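Local coordinates for tautomerase domain-containing protein (Gammaproteobacteria bacterium SG8_31, PDB 7M59) that is a small tautomerase-superfamily protein of unestablished function whose short beta-alpha-beta chains assemble into a hexamer, at residues 3-9 with 40-46. Numbering follows the deposited sequence.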
loop_
_atom_site.group_PDB
_atom_site.type_symbol
_atom_site.label_atom_id
_atom_site.label_comp_id
_atom_site.label_asym_id
_atom_site.label_seq_id
_atom_site.Cartn_x
_atom_site.Cartn_y
_atom_site.Cartn_z
ATOM N N ILE A 3 2.354 -3.960 8.819
ATOM C CA ILE A 3 1.734 -2.721 9.289
ATOM C C ILE A 3 2.473 -1.576 8.615
ATOM O O ILE A 3 3.634 -1.312 8.946
ATOM C CB ILE A 3 1.787 -2.567 10.820
ATOM C CG1 ILE A 3 1.463 -3.891 11.545
ATOM C CG2 ILE A 3 0.859 -1.419 11.263
ATOM C CD1 ILE A 3 0.020 -4.370 11.357
ATOM N N GLN A 4 1.826 -0.920 7.655
ATOM C CA GLN A 4 2.419 0.219 6.964
ATOM C C GLN A 4 1.924 1.496 7.617
ATOM O O GLN A 4 0.721 1.655 7.837
ATOM C CB GLN A 4 2.070 0.230 5.478
ATOM C CG GLN A 4 2.628 -0.961 4.722
ATOM C CD GLN A 4 2.051 -1.044 3.330
ATOM O OE1 GLN A 4 2.521 -0.366 2.405
ATOM N NE2 GLN A 4 1.016 -1.863 3.168
ATOM N N CYS A 5 2.848 2.402 7.906
ATOM C CA CYS A 5 2.546 3.639 8.625
ATOM C C CYS A 5 2.991 4.803 7.757
ATOM O O CYS A 5 4.190 5.073 7.652
ATOM C CB CYS A 5 3.261 3.675 9.975
ATOM S SG CYS A 5 2.992 2.223 10.985
ATOM N N ASP A 6 2.040 5.480 7.114
ATOM C CA ASP A 6 2.343 6.679 6.335
ATOM C C ASP A 6 2.102 7.884 7.233
ATOM O O ASP A 6 0.951 8.274 7.478
ATOM C CB ASP A 6 1.496 6.748 5.073
ATOM C CG ASP A 6 1.990 5.813 3.991
ATOM O OD1 ASP A 6 2.940 6.189 3.260
ATOM O OD2 ASP A 6 1.411 4.722 3.873
ATOM N N ILE A 7 3.194 8.477 7.716
ATOM C CA ILE A 7 3.141 9.551 8.699
ATOM C C ILE A 7 3.780 10.804 8.115
ATOM O O ILE A 7 4.526 10.759 7.135
ATOM C CB ILE A 7 3.830 9.144 10.018
ATOM C CG1 ILE A 7 5.349 9.048 9.822
ATOM C CG2 ILE A 7 3.260 7.823 10.521
ATOM C CD1 ILE A 7 6.111 8.714 11.128
ATOM N N ARG A 8 3.482 11.943 8.731
ATOM C CA ARG A 8 4.100 13.185 8.285
ATOM C C ARG A 8 5.533 13.278 8.803
ATOM O O ARG A 8 5.836 12.841 9.915
ATOM C CB ARG A 8 3.273 14.388 8.739
ATOM C CG ARG A 8 2.013 14.617 7.884
ATOM C CD ARG A 8 1.051 15.604 8.555
ATOM N NE ARG A 8 0.668 15.062 9.849
ATOM C CZ ARG A 8 0.564 15.751 10.978
ATOM N NH1 ARG A 8 0.784 17.064 11.004
ATOM N NH2 ARG A 8 0.240 15.109 12.092
ATOM N N GLN A 9 6.410 13.844 7.973
ATOM C CA GLN A 9 7.818 14.014 8.305
ATOM C C GLN A 9 7.980 14.942 9.509
ATOM O O GLN A 9 7.096 15.734 9.835
ATOM C CB GLN A 9 8.572 14.598 7.106
ATOM C CG GLN A 9 8.040 15.971 6.713
ATOM C CD GLN A 9 8.565 16.476 5.377
ATOM O OE1 GLN A 9 9.179 15.733 4.612
ATOM N NE2 GLN A 9 8.320 17.751 5.093
ATOM N N VAL A 40 6.745 -3.895 10.645
ATOM C CA VAL A 40 6.269 -2.516 10.628
ATOM C C VAL A 40 7.130 -1.727 9.655
ATOM O O VAL A 40 8.364 -1.811 9.689
ATOM C CB VAL A 40 6.308 -1.886 12.029
ATOM C CG1 VAL A 40 5.836 -0.444 11.969
ATOM C CG2 VAL A 40 5.445 -2.687 12.989
ATOM N N LEU A 41 6.485 -0.962 8.786
ATOM C CA LEU A 41 7.175 -0.175 7.776
ATOM C C LEU A 41 6.704 1.265 7.893
ATOM O O LEU A 41 5.498 1.521 7.888
ATOM C CB LEU A 41 6.890 -0.729 6.375
ATOM C CG LEU A 41 7.441 0.122 5.238
ATOM C CD1 LEU A 41 8.968 0.023 5.229
ATOM C CD2 LEU A 41 6.856 -0.377 3.941
ATOM N N ILE A 42 7.648 2.200 8.012
ATOM C CA ILE A 42 7.341 3.614 8.196
ATOM C C ILE A 42 7.737 4.372 6.937
ATOM O O ILE A 42 8.856 4.212 6.432
ATOM C CB ILE A 42 8.074 4.197 9.416
ATOM C CG1 ILE A 42 7.667 3.453 10.692
ATOM C CG2 ILE A 42 7.785 5.691 9.525
ATOM C CD1 ILE A 42 8.598 3.737 11.879
ATOM N N ARG A 43 6.828 5.200 6.433
ATOM C CA ARG A 43 7.120 6.108 5.331
ATOM C C ARG A 43 6.734 7.518 5.745
ATOM O O ARG A 43 5.641 7.726 6.281
ATOM C CB ARG A 43 6.350 5.718 4.060
ATOM C CG ARG A 43 6.831 4.426 3.408
ATOM C CD ARG A 43 6.045 4.139 2.113
ATOM N NE ARG A 43 4.637 3.872 2.412
ATOM C CZ ARG A 43 4.069 2.666 2.394
ATOM N NH1 ARG A 43 4.766 1.575 2.057
ATOM N NH2 ARG A 43 2.783 2.546 2.707
ATOM N N GLU A 44 7.615 8.483 5.483
ATOM C CA GLU A 44 7.357 9.887 5.789
ATOM C C GLU A 44 7.020 10.665 4.528
ATOM O O GLU A 44 7.607 10.435 3.466
ATOM C CB GLU A 44 8.571 10.541 6.449
ATOM C CG GLU A 44 8.925 9.975 7.792
ATOM C CD GLU A 44 10.261 10.501 8.285
ATOM O OE1 GLU A 44 11.261 10.409 7.537
ATOM O OE2 GLU A 44 10.297 11.031 9.406
ATOM N N THR A 45 6.107 11.616 4.670
ATOM C CA THR A 45 5.692 12.511 3.603
ATOM C C THR A 45 5.477 13.901 4.175
ATOM O O THR A 45 5.244 14.059 5.379
ATOM C CB THR A 45 4.405 12.028 2.911
ATOM O OG1 THR A 45 3.514 11.456 3.879
ATOM C CG2 THR A 45 4.735 11.008 1.830
ATOM N N PRO A 46 5.539 14.933 3.337
ATOM C CA PRO A 46 5.149 16.266 3.798
ATOM C C PRO A 46 3.678 16.296 4.182
ATOM O O PRO A 46 2.858 15.523 3.675
ATOM C CB PRO A 46 5.422 17.161 2.583
ATOM C CG PRO A 46 6.329 16.396 1.715
ATOM C CD PRO A 46 6.021 14.948 1.943
HETATM O O HOH W 1 4.053 8.558 3.955
HETATM O O HOH W 2 8.230 11.828 10.986
HETATM O O HOH W 3 8.960 13.603 3.374
#
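The guanidinium of Arg43 reaches over to the side chains of Gln4 and Asp6, whose oxygens meet it at its edge, close to its plane. Arg43 NE donates to Asp6 OD1 at 3.0 Å and Arg43 NH2 to Asp6 OD2 at 2.8 Å, a bidentate salt bridge, while Gln4 OE1 accepts from Arg43 NH1 (3.0 Å) and NH2 (2.9 Å). Beneath these groups the two strands run parallel and in register, Ile3 beside Val40 through to Arg8 beside Thr45. Their hydrogen bonds follow the staggered parallel pattern, in which the odd-numbered residues of 3-9 reach across: Leu41 N to Ile3 O (2.9 Å), Cys5 N to Leu41 O (2.8 Å), Arg43 N to Cys5 O (2.9 Å), Ile7 N to Arg43 O (2.9 Å), Thr45 N to Ile7 O (3.1 Å) and Gln9 N to Thr45 O (2.9 Å). The reverse face is mainly apolar: Cys5 SG touches Val40 CG1 at 4.0 Å and Ile7 CD1 meets Ile42 CG2 at 3.8 Å. Near the C-terminal ends, a water bonded to Asp6 OD1 and Thr45 OG1 joins the strands again; Thr45 OG1 also pairs with His50. Strands 2-8 and 39-45 are the two arms of a beta-alpha-beta unit, as in the tautomerase fold, and helix 13-31 covers the apolar face, with Ile23 against Ile3 and Cys5 and Met19 against Ile42. Antiparallel strands of two neighbouring subunits extend the sheet beyond both edges, and Arg43 forms a further salt bridge with Asp6 of one of them, carrying the charged face into the hexamer.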